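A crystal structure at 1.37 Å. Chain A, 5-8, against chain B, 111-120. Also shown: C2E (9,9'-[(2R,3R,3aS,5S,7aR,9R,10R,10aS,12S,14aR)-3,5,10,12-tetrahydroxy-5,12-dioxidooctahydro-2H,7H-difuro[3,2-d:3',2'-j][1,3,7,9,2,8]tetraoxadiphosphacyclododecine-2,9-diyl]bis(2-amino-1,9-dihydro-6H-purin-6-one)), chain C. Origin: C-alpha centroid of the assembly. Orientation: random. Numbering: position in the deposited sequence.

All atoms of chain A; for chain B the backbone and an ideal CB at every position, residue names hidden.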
# COMPACT_ATOMS: atom_id res chain seq x y z
N LYS A 5 -12.90 6.49 -2.58
CA LYS A 5 -12.13 5.35 -2.09
C LYS A 5 -10.73 5.64 -1.48
O LYS A 5 -10.53 5.34 -0.30
CB LYS A 5 -12.10 4.22 -3.12
CG LYS A 5 -13.21 3.19 -2.92
CD LYS A 5 -14.17 3.16 -4.09
CE LYS A 5 -15.49 3.83 -3.76
NZ LYS A 5 -16.09 4.46 -4.97
N LEU A 6 -9.76 6.22 -2.20
CA LEU A 6 -9.83 6.73 -3.58
C LEU A 6 -8.43 6.97 -4.16
O LEU A 6 -7.68 7.81 -3.69
CB LEU A 6 -10.61 8.04 -3.67
CG LEU A 6 -10.80 8.81 -2.37
CD1 LEU A 6 -9.46 9.31 -1.85
CD2 LEU A 6 -11.77 9.92 -2.63
N ARG A 7 -8.11 6.24 -5.21
CA ARG A 7 -6.89 6.48 -5.95
C ARG A 7 -7.17 7.57 -6.98
O ARG A 7 -8.33 7.86 -7.28
CB ARG A 7 -6.51 5.20 -6.67
CG ARG A 7 -7.59 4.79 -7.67
CD ARG A 7 -7.46 3.35 -8.09
NE ARG A 7 -7.88 2.47 -7.01
CZ ARG A 7 -8.08 1.16 -7.15
NH1 ARG A 7 -7.90 0.58 -8.33
NH2 ARG A 7 -8.48 0.44 -6.11
N LYS A 8 -6.12 8.16 -7.52
CA LYS A 8 -6.27 9.03 -8.67
C LYS A 8 -6.49 8.10 -9.86
O LYS A 8 -5.78 7.11 -10.00
CB LYS A 8 -5.01 9.86 -8.87
CG LYS A 8 -5.09 10.80 -10.05
CD LYS A 8 -3.77 11.49 -10.28
CE LYS A 8 -3.91 12.47 -11.42
NZ LYS A 8 -4.91 13.52 -11.09
N UNK B 111 -2.01 3.74 3.42
CA UNK B 111 -2.45 2.42 2.94
C UNK B 111 -3.80 2.55 2.24
O UNK B 111 -4.84 2.63 2.90
CB UNK B 111 -2.54 1.42 4.10
N UNK B 112 -3.79 2.55 0.91
CA UNK B 112 -5.00 2.72 0.13
C UNK B 112 -6.05 1.66 0.44
O UNK B 112 -7.25 1.95 0.56
CB UNK B 112 -4.66 2.69 -1.36
N UNK B 113 -5.62 0.42 0.56
CA UNK B 113 -6.59 -0.65 0.75
C UNK B 113 -7.21 -0.62 2.15
O UNK B 113 -8.40 -0.90 2.31
CB UNK B 113 -5.93 -2.01 0.50
N UNK B 114 -6.42 -0.23 3.14
CA UNK B 114 -6.97 0.01 4.48
C UNK B 114 -7.98 1.17 4.47
O UNK B 114 -9.01 1.11 5.14
CB UNK B 114 -5.84 0.31 5.47
N UNK B 115 -7.68 2.23 3.73
CA UNK B 115 -8.60 3.36 3.62
C UNK B 115 -9.93 2.93 3.01
O UNK B 115 -11.01 3.30 3.48
CB UNK B 115 -7.97 4.48 2.78
N UNK B 116 -9.85 2.12 1.96
CA UNK B 116 -11.04 1.57 1.32
C UNK B 116 -11.84 0.69 2.28
O UNK B 116 -13.07 0.76 2.34
CB UNK B 116 -10.65 0.77 0.08
N UNK B 117 -11.14 -0.13 3.06
CA UNK B 117 -11.79 -1.00 4.03
C UNK B 117 -12.49 -0.20 5.13
O UNK B 117 -13.61 -0.50 5.52
CB UNK B 117 -10.76 -1.95 4.65
N UNK B 118 -11.81 0.82 5.65
CA UNK B 118 -12.38 1.67 6.69
C UNK B 118 -13.69 2.31 6.23
O UNK B 118 -14.67 2.38 6.98
CB UNK B 118 -11.38 2.75 7.09
N UNK B 119 -13.72 2.80 5.00
CA UNK B 119 -14.94 3.35 4.43
C UNK B 119 -16.07 2.32 4.43
O UNK B 119 -17.22 2.64 4.71
CB UNK B 119 -14.68 3.85 3.01
N UNK B 120 -15.73 1.08 4.11
CA UNK B 120 -16.72 0.01 4.11
C UNK B 120 -17.21 -0.36 5.50
O UNK B 120 -18.38 -0.66 5.70
CB UNK B 120 -16.14 -1.23 3.43
P1 C2E C . -9.11 3.63 -11.94
O2P C2E C . -7.81 4.19 -12.48
O1P C2E C . -9.59 4.38 -10.71
O5' C2E C . -10.18 3.70 -13.09
C5' C2E C . -11.47 3.15 -13.05
C4' C2E C . -12.17 3.13 -14.33
O4' C2E C . -12.36 4.42 -14.81
C3' C2E C . -11.37 2.42 -15.39
O3' C2E C . -11.75 1.07 -15.46
C2' C2E C . -11.59 3.16 -16.55
O2' C2E C . -12.68 2.58 -17.30
C1' C2E C . -11.92 4.54 -16.13
N9 C2E C . -10.75 5.37 -16.12
C8 C2E C . -9.48 5.29 -15.74
N7 C2E C . -8.93 6.48 -15.99
C5 C2E C . -9.88 7.31 -16.54
C6 C2E C . -9.82 8.64 -16.96
O6 C2E C . -8.67 9.34 -16.88
N1 C2E C . -10.92 9.21 -17.47
C2 C2E C . -12.06 8.52 -17.54
N2 C2E C . -13.19 9.19 -18.09
N3 C2E C . -12.17 7.23 -17.14
C4 C2E C . -11.09 6.59 -16.63
P11 C2E C . -10.69 -0.08 -15.75
O21 C2E C . -11.40 -1.40 -15.97
O11 C2E C . -9.96 0.29 -17.00
O5A C2E C . -9.60 -0.15 -14.63
C5A C2E C . -9.93 -0.47 -13.28
C4A C2E C . -8.92 -0.17 -12.30
O4A C2E C . -7.76 -1.05 -12.49
C3A C2E C . -8.38 1.20 -12.42
O3A C2E C . -8.94 2.12 -11.51
C2A C2E C . -6.92 1.07 -12.21
O2A C2E C . -6.55 1.20 -10.89
C1A C2E C . -6.58 -0.30 -12.65
N91 C2E C . -6.17 -0.50 -14.03
C81 C2E C . -6.50 0.21 -15.13
N71 C2E C . -5.93 -0.34 -16.22
C51 C2E C . -5.24 -1.43 -15.82
C61 C2E C . -4.46 -2.41 -16.45
O61 C2E C . -4.25 -2.41 -17.82
N11 C2E C . -3.90 -3.37 -15.72
C21 C2E C . -4.07 -3.43 -14.41
N21 C2E C . -3.43 -4.48 -13.73
N31 C2E C . -4.81 -2.52 -13.75
C41 C2E C . -5.39 -1.53 -14.44

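Position 111 lies out of reach of chain A and precedes a helix that begins at 112, with backbone N atoms still unpaired in the first turn. A short acceptor suits such a place: aspartate, asparagine, serine or threonine. The deposited residue is B:Asp111, an N-cap. Its OD2 accepts from the backbone N of 114 at 3.2 Å and, through a weak bond, from the backbone N of 113, also at 3.2 Å.

At position 112 CA-to-CB points toward chain A, yet nothing there comes within 5.5 Å of the ideal CB. That gap leaves room for a branched or long side chain, and the backbone of 5 to 7 with the aliphatic part of A:Arg7 favours an apolar one: leucine, isoleucine or methionine. It is B:Leu112, with chi1 t and chi2 p. Its CD1 lies 3.8 Å from A:Leu6 N and 4.0 Å from A:Arg7 N, while CD2 is 4.0 Å from A:Arg7 NE.

Position 113 points away, so only a long side chain could return to the contact; aromatic or long aliphatic residues would serve. B:Phe113, chi1 m, brings CE1 to 4.1 Å from A:Arg7 NH2, which meets the ring at its edge. Position 114 is out of reach and imposes no demand from chain A; it is B:Ala114.

Position 115 points toward chain A, its ideal CB 4.1 Å from A:Lys5 O. Many helix formers fit if the chain beyond CB turns aside. B:Gln115 does so: its CB remains its nearest approach, and its amide leads off from the contact.

Position 116 is the most telling. CA-to-CB points sideways, but one turn after 112 the site lies within reach of the A:Arg7 guanidinium, a positive charge rich in donors. Glutamate suits best; glutamine could accept without the charge. B:Glu116, chi1 m and chi2 t, extends so that OE2 accepts from A:Arg7 NH2 at 3.1 Å, a nearly straight hydrogen bond within a salt bridge. A water donates to the same OE2 and accepts from A:Arg7 N and NE, tying carboxylate to backbone. The guanidinium is also held through NH1, which donates to C2E O2A at 3.0 Å. Meanwhile B:Glu116 CG packs 3.8 Å from A:Lys5 CB.

Positions 117 and 118 are out of reach, so chain A sets no preference and any helix-compatible side chain would do; they hold B:Ala117 and B:Leu118. Position 119 points toward A:Lys5 across open space, suiting a long aliphatic or polar chain; B:Leu119 places CD1 4.3 Å from A:Lys5 CA. Position 120, sideways and without contact, tolerates many residues and is B:Asn120.

Chain B (111-120) DLFAQEALLN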
# COMPACT_ATOMS: atom_id res chain seq x y z
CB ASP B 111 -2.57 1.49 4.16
CG ASP B 111 -2.88 0.04 3.80
OD1 ASP B 111 -2.73 -0.83 4.70
OD2 ASP B 111 -3.28 -0.24 2.65
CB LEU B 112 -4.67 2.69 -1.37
CG LEU B 112 -5.86 2.78 -2.32
CD1 LEU B 112 -6.60 4.12 -2.15
CD2 LEU B 112 -5.44 2.53 -3.79
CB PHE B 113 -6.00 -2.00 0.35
CG PHE B 113 -5.63 -2.06 -1.10
CD1 PHE B 113 -6.55 -1.68 -2.07
CD2 PHE B 113 -4.37 -2.45 -1.50
CE1 PHE B 113 -6.23 -1.72 -3.42
CE2 PHE B 113 -4.03 -2.49 -2.84
CZ PHE B 113 -4.96 -2.12 -3.80
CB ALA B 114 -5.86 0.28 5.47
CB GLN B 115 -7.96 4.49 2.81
CG GLN B 115 -6.82 5.20 3.54
CD GLN B 115 -7.30 6.13 4.64
OE1 GLN B 115 -8.49 6.44 4.74
NE2 GLN B 115 -6.37 6.60 5.47
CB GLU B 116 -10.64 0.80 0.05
CG GLU B 116 -10.08 1.71 -1.05
CD GLU B 116 -9.54 0.94 -2.24
OE1 GLU B 116 -9.41 -0.30 -2.15
OE2 GLU B 116 -9.24 1.58 -3.28
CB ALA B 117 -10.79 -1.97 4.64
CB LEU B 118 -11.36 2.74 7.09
CG LEU B 118 -11.15 3.13 8.56
CD1 LEU B 118 -11.10 1.93 9.48
CD2 LEU B 118 -9.85 3.92 8.69
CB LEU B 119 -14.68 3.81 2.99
CG LEU B 119 -15.10 5.22 2.59
CD1 LEU B 119 -15.09 5.37 1.07
CD2 LEU B 119 -16.46 5.58 3.18
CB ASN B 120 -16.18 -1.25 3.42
CG ASN B 120 -16.07 -1.10 1.92
OD1 ASN B 120 -16.70 -0.22 1.33
ND2 ASN B 120 -15.27 -1.96 1.30
O HOH W 1 -9.24 3.85 -4.66
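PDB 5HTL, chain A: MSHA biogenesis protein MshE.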